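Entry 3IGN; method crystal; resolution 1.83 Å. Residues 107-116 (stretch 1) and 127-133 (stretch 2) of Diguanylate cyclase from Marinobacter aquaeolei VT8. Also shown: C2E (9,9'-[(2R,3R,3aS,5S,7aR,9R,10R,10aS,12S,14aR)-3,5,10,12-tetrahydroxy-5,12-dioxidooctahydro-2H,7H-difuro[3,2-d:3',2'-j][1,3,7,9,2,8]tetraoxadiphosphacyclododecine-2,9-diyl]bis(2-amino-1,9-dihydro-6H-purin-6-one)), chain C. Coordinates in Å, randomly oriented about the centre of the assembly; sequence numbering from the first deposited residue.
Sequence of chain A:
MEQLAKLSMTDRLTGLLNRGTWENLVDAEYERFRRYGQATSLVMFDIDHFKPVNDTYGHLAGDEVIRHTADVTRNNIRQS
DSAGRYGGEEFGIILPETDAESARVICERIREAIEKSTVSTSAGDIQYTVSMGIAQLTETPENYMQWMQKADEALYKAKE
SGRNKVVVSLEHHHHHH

Stretch 1 107-116: CERIREAIEK
Stretch 2, residues 127-133: QYTVSMG

A helix packs against the side of the strand that carries Val130 and Met132, running almost exactly against it. Residues 107-115 are helical, with phi/psi near -62/-42, and Val130 to Gly133 form a strand, with phi from -134° to -111° and psi from 135° to 153°; Gln127 to Thr129 lead into it, also extended. The two axes make 172° and approach to 9.0 Å. Register is fixed by three CA-to-CA distances: Cys107 to Met132 at 7.3 Å, Arg111 to Val130 at 6.3 Å and Glu115 to Thr129 at 5.3 Å, so the chains close together toward the helix C-terminus. No direct hydrogen bond crosses; apolar packing and water join the stretches, burying 483 Å² in all.

Cys107 opens the contact. Its CA-to-CB bond points toward the strand with chi1 m, and its CB lies 3.9 Å from SE of Met132, a selenomethionine. The small, apolar cysteine side chain packs beside the selenium of that long side chain, which is m, t, m and also starts toward the helix. The CE of Met132 is modelled too close to Cys107 O and Arg111 CB, so its exact place deserves little weight.

Glu108 faces away and works within the helix. With chi1 t and chi2 p, its carboxylate receives a two-pronged salt bridge: Arg111 NE reaches Glu108 OE1 at 2.9 Å and Arg111 NH2 reaches Glu108 OE2 at 2.8 Å. Arg109 also points away, its guanidinium lying with one face against the bound C2E, where Arg109 NH1 comes 3.2 Å from C2E C2. Ile110 goes sideways and is buried, but makes no contact with the strand.

Arg111 divides its length between two settings. Its CB leaves sideways and its CA lies 4.1 Å from Val130 CG2, while the t, t, p chain carries the charge away from the strand. There Arg111 NH1 adds a salt bridge to Glu115 OE1 at 3.1 Å, so one arginine ties acids one turn on and one turn back. Water 1 donates to Arg111 O (3.0 Å) and accepts from Val130 N (3.2 Å), joining the two backbones.

Glu112 and Ala113 face elsewhere, leaving Ile114 as the main apolar plug of the helix. It points toward the strand with chi1 m and chi2 at -134°, between wells. Its CG2 sits over the face of the Tyr128 ring, 3.8 Å from the centroid and 28° off the normal, in a CH-pi contact; Tyr128 takes chi1 p, chi2 -71°, bringing the ring nearer. Ile114 CD1 meets Val130 CG1 at 3.8 Å, Val130 being m and directed toward the helix. The isoleucine side chain packs among Tyr128, Thr129 and Val130. Water 2 lies between Ile114 O (2.7 Å) and Tyr128 N (2.9 Å).

Glu115, t, t, closes the contact: its CG lies 4.4 Å from Thr129 CG2, its aliphatic stem passing loosely beside the threonine methyl. Water 3 lies 2.8 Å from both Glu115 O and Tyr128 O. Lys116, modelled only to CB, leaves the helix, pointing away.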

# COMPACT_ATOMS: atom_id res chain seq x y z
N CYS A 107 6.53 -5.97 3.54
CA CYS A 107 6.02 -4.74 4.13
C CYS A 107 7.08 -4.06 5.00
O CYS A 107 7.29 -2.85 4.90
CB CYS A 107 4.75 -5.02 4.92
SG CYS A 107 3.29 -5.29 3.85
N GLU A 108 7.76 -4.84 5.84
CA GLU A 108 8.80 -4.30 6.70
C GLU A 108 9.93 -3.71 5.87
O GLU A 108 10.46 -2.64 6.20
CB GLU A 108 9.34 -5.39 7.62
CG GLU A 108 10.56 -4.99 8.45
CD GLU A 108 10.27 -3.87 9.44
OE1 GLU A 108 9.08 -3.48 9.58
OE2 GLU A 108 11.23 -3.39 10.08
N ARG A 109 10.30 -4.40 4.79
CA ARG A 109 11.37 -3.92 3.93
C ARG A 109 10.98 -2.56 3.36
O ARG A 109 11.81 -1.66 3.28
CB ARG A 109 11.64 -4.92 2.79
CG ARG A 109 12.95 -4.67 2.06
CD ARG A 109 13.31 -5.83 1.13
NE ARG A 109 12.36 -5.98 0.03
CZ ARG A 109 11.58 -7.04 -0.14
NH1 ARG A 109 11.63 -8.04 0.71
NH2 ARG A 109 10.74 -7.08 -1.17
N ILE A 110 9.72 -2.41 2.98
CA ILE A 110 9.25 -1.13 2.46
C ILE A 110 9.20 -0.09 3.59
O ILE A 110 9.65 1.04 3.42
CB ILE A 110 7.85 -1.24 1.81
CG1 ILE A 110 7.95 -1.91 0.43
CG2 ILE A 110 7.24 0.14 1.65
CD1 ILE A 110 6.61 -2.08 -0.27
N ARG A 111 8.66 -0.48 4.74
CA ARG A 111 8.58 0.44 5.88
C ARG A 111 9.96 1.00 6.20
O ARG A 111 10.12 2.20 6.37
CB ARG A 111 8.06 -0.27 7.13
CG ARG A 111 7.72 0.69 8.29
CD ARG A 111 7.67 -0.05 9.62
NE ARG A 111 8.96 -0.65 9.93
CZ ARG A 111 10.05 0.05 10.24
NH1 ARG A 111 10.00 1.37 10.30
NH2 ARG A 111 11.20 -0.58 10.46
N GLU A 112 10.94 0.11 6.31
CA GLU A 112 12.30 0.52 6.64
C GLU A 112 12.91 1.41 5.56
O GLU A 112 13.59 2.39 5.87
CB GLU A 112 13.18 -0.71 6.86
CG GLU A 112 14.42 -0.43 7.70
CD GLU A 112 15.20 -1.69 8.02
OE1 GLU A 112 14.56 -2.75 8.22
OE2 GLU A 112 16.45 -1.62 8.09
N ALA A 113 12.67 1.07 4.30
CA ALA A 113 13.21 1.85 3.20
C ALA A 113 12.65 3.27 3.24
O ALA A 113 13.34 4.23 2.92
CB ALA A 113 12.88 1.19 1.87
N ILE A 114 11.39 3.39 3.64
CA ILE A 114 10.75 4.69 3.73
C ILE A 114 11.27 5.44 4.95
O ILE A 114 11.55 6.64 4.89
CB ILE A 114 9.22 4.55 3.82
CG1 ILE A 114 8.68 3.94 2.52
CG2 ILE A 114 8.58 5.91 4.14
CD1 ILE A 114 7.47 4.62 1.93
N GLU A 115 11.42 4.72 6.06
CA GLU A 115 11.91 5.32 7.31
C GLU A 115 13.32 5.89 7.13
O GLU A 115 13.64 6.94 7.69
CB GLU A 115 11.90 4.26 8.42
CG GLU A 115 12.18 4.79 9.82
CD GLU A 115 12.19 3.68 10.86
OE1 GLU A 115 12.82 2.64 10.60
OE2 GLU A 115 11.59 3.86 11.94
N LYS A 116 14.15 5.20 6.36
CA LYS A 116 15.53 5.64 6.11
C LYS A 116 15.64 6.66 4.99
O LYS A 116 16.73 7.16 4.70
CB LYS A 116 16.40 4.43 5.79
N GLN A 127 11.65 13.73 6.24
CA GLN A 127 11.72 12.35 6.67
C GLN A 127 10.29 12.03 7.11
O GLN A 127 9.64 12.86 7.74
CB GLN A 127 12.71 12.17 7.82
CG GLN A 127 14.14 12.20 7.33
CD GLN A 127 15.16 12.28 8.45
OE1 GLN A 127 16.06 13.11 8.41
NE2 GLN A 127 15.02 11.41 9.45
N TYR A 128 9.81 10.86 6.73
CA TYR A 128 8.45 10.46 7.06
C TYR A 128 8.36 8.95 7.21
O TYR A 128 9.34 8.24 7.03
CB TYR A 128 7.50 10.92 5.94
CG TYR A 128 7.72 10.21 4.62
CD1 TYR A 128 8.86 10.44 3.84
CD2 TYR A 128 6.78 9.29 4.15
CE1 TYR A 128 9.05 9.77 2.62
CE2 TYR A 128 6.97 8.61 2.95
CZ TYR A 128 8.10 8.85 2.19
OH TYR A 128 8.28 8.17 1.01
N THR A 129 7.17 8.47 7.53
CA THR A 129 6.95 7.04 7.69
C THR A 129 5.60 6.63 7.13
O THR A 129 4.80 7.47 6.72
CB THR A 129 7.00 6.62 9.17
OG1 THR A 129 6.01 7.35 9.91
CG2 THR A 129 8.37 6.89 9.76
N VAL A 130 5.36 5.33 7.11
CA VAL A 130 4.10 4.79 6.62
C VAL A 130 3.55 3.80 7.64
O VAL A 130 4.30 3.19 8.40
CB VAL A 130 4.25 4.03 5.28
CG1 VAL A 130 4.44 5.01 4.12
CG2 VAL A 130 5.43 3.08 5.36
N SER A 131 2.24 3.66 7.64
CA SER A 131 1.56 2.70 8.50
C SER A 131 1.05 1.68 7.50
O SER A 131 0.58 2.05 6.43
CB SER A 131 0.39 3.37 9.24
OG SER A 131 0.86 4.20 10.30
N MSE A 132 1.13 0.40 7.83
CA MSE A 132 0.69 -0.63 6.89
C MSE A 132 -0.19 -1.71 7.50
O MSE A 132 0.04 -2.15 8.63
CB MSE A 132 1.92 -1.28 6.26
CG MSE A 132 2.98 -0.27 5.82
SE MSE A 132 4.55 -1.09 5.04
CE MSE A 132 5.48 -1.50 6.63
N GLY A 133 -1.19 -2.14 6.74
CA GLY A 133 -2.10 -3.18 7.19
C GLY A 133 -2.08 -4.35 6.23
O GLY A 133 -2.14 -4.15 5.02
P1 C2E C . 11.35 -9.38 -9.55
O2P C2E C . 10.73 -10.60 -8.70
O1P C2E C . 10.31 -8.69 -10.32
O5' C2E C . 12.07 -8.31 -8.61
C5' C2E C . 11.63 -7.99 -7.35
C4' C2E C . 12.50 -6.88 -6.73
O4' C2E C . 11.94 -6.68 -5.43
C3' C2E C . 13.96 -7.34 -6.57
O3' C2E C . 14.99 -6.58 -7.22
C2' C2E C . 14.18 -7.49 -5.07
O2' C2E C . 15.30 -6.75 -4.59
C1' C2E C . 12.86 -7.13 -4.40
N9 C2E C . 12.45 -8.44 -3.86
C8 C2E C . 11.54 -9.32 -4.41
N7 C2E C . 11.44 -10.38 -3.71
C5 C2E C . 12.26 -10.29 -2.66
C6 C2E C . 12.57 -11.15 -1.58
O6 C2E C . 12.03 -12.23 -1.48
N1 C2E C . 13.50 -10.73 -0.65
C2 C2E C . 14.11 -9.51 -0.77
N2 C2E C . 15.03 -9.12 0.17
N3 C2E C . 13.84 -8.69 -1.79
C4 C2E C . 12.93 -9.04 -2.74
P11 C2E C . 16.14 -7.57 -7.75
O21 C2E C . 16.77 -8.48 -6.58
O11 C2E C . 17.22 -6.80 -8.41
O5A C2E C . 15.39 -8.49 -8.80
C5A C2E C . 15.98 -9.57 -9.38
C4A C2E C . 15.04 -10.23 -10.36
O4A C2E C . 15.68 -11.45 -10.73
C3A C2E C . 13.64 -10.53 -9.78
O3A C2E C . 12.55 -9.95 -10.48
C2A C2E C . 13.57 -12.03 -9.72
O2A C2E C . 12.46 -12.52 -10.48
C1A C2E C . 14.90 -12.57 -10.23
N91 C2E C . 15.45 -13.13 -8.96
C81 C2E C . 16.48 -12.62 -8.20
N71 C2E C . 16.68 -13.36 -7.15
C51 C2E C . 15.80 -14.38 -7.15
C61 C2E C . 15.55 -15.47 -6.28
O61 C2E C . 16.22 -15.61 -5.27
N11 C2E C . 14.55 -16.35 -6.60
C21 C2E C . 13.81 -16.18 -7.75
N21 C2E C . 12.82 -17.08 -8.05
N31 C2E C . 14.03 -15.16 -8.57
C41 C2E C . 15.01 -14.26 -8.31
O HOH W 1 8.23 4.02 7.73
O HOH W 2 11.91 9.32 5.39
O HOH W 3 11.58 8.56 8.67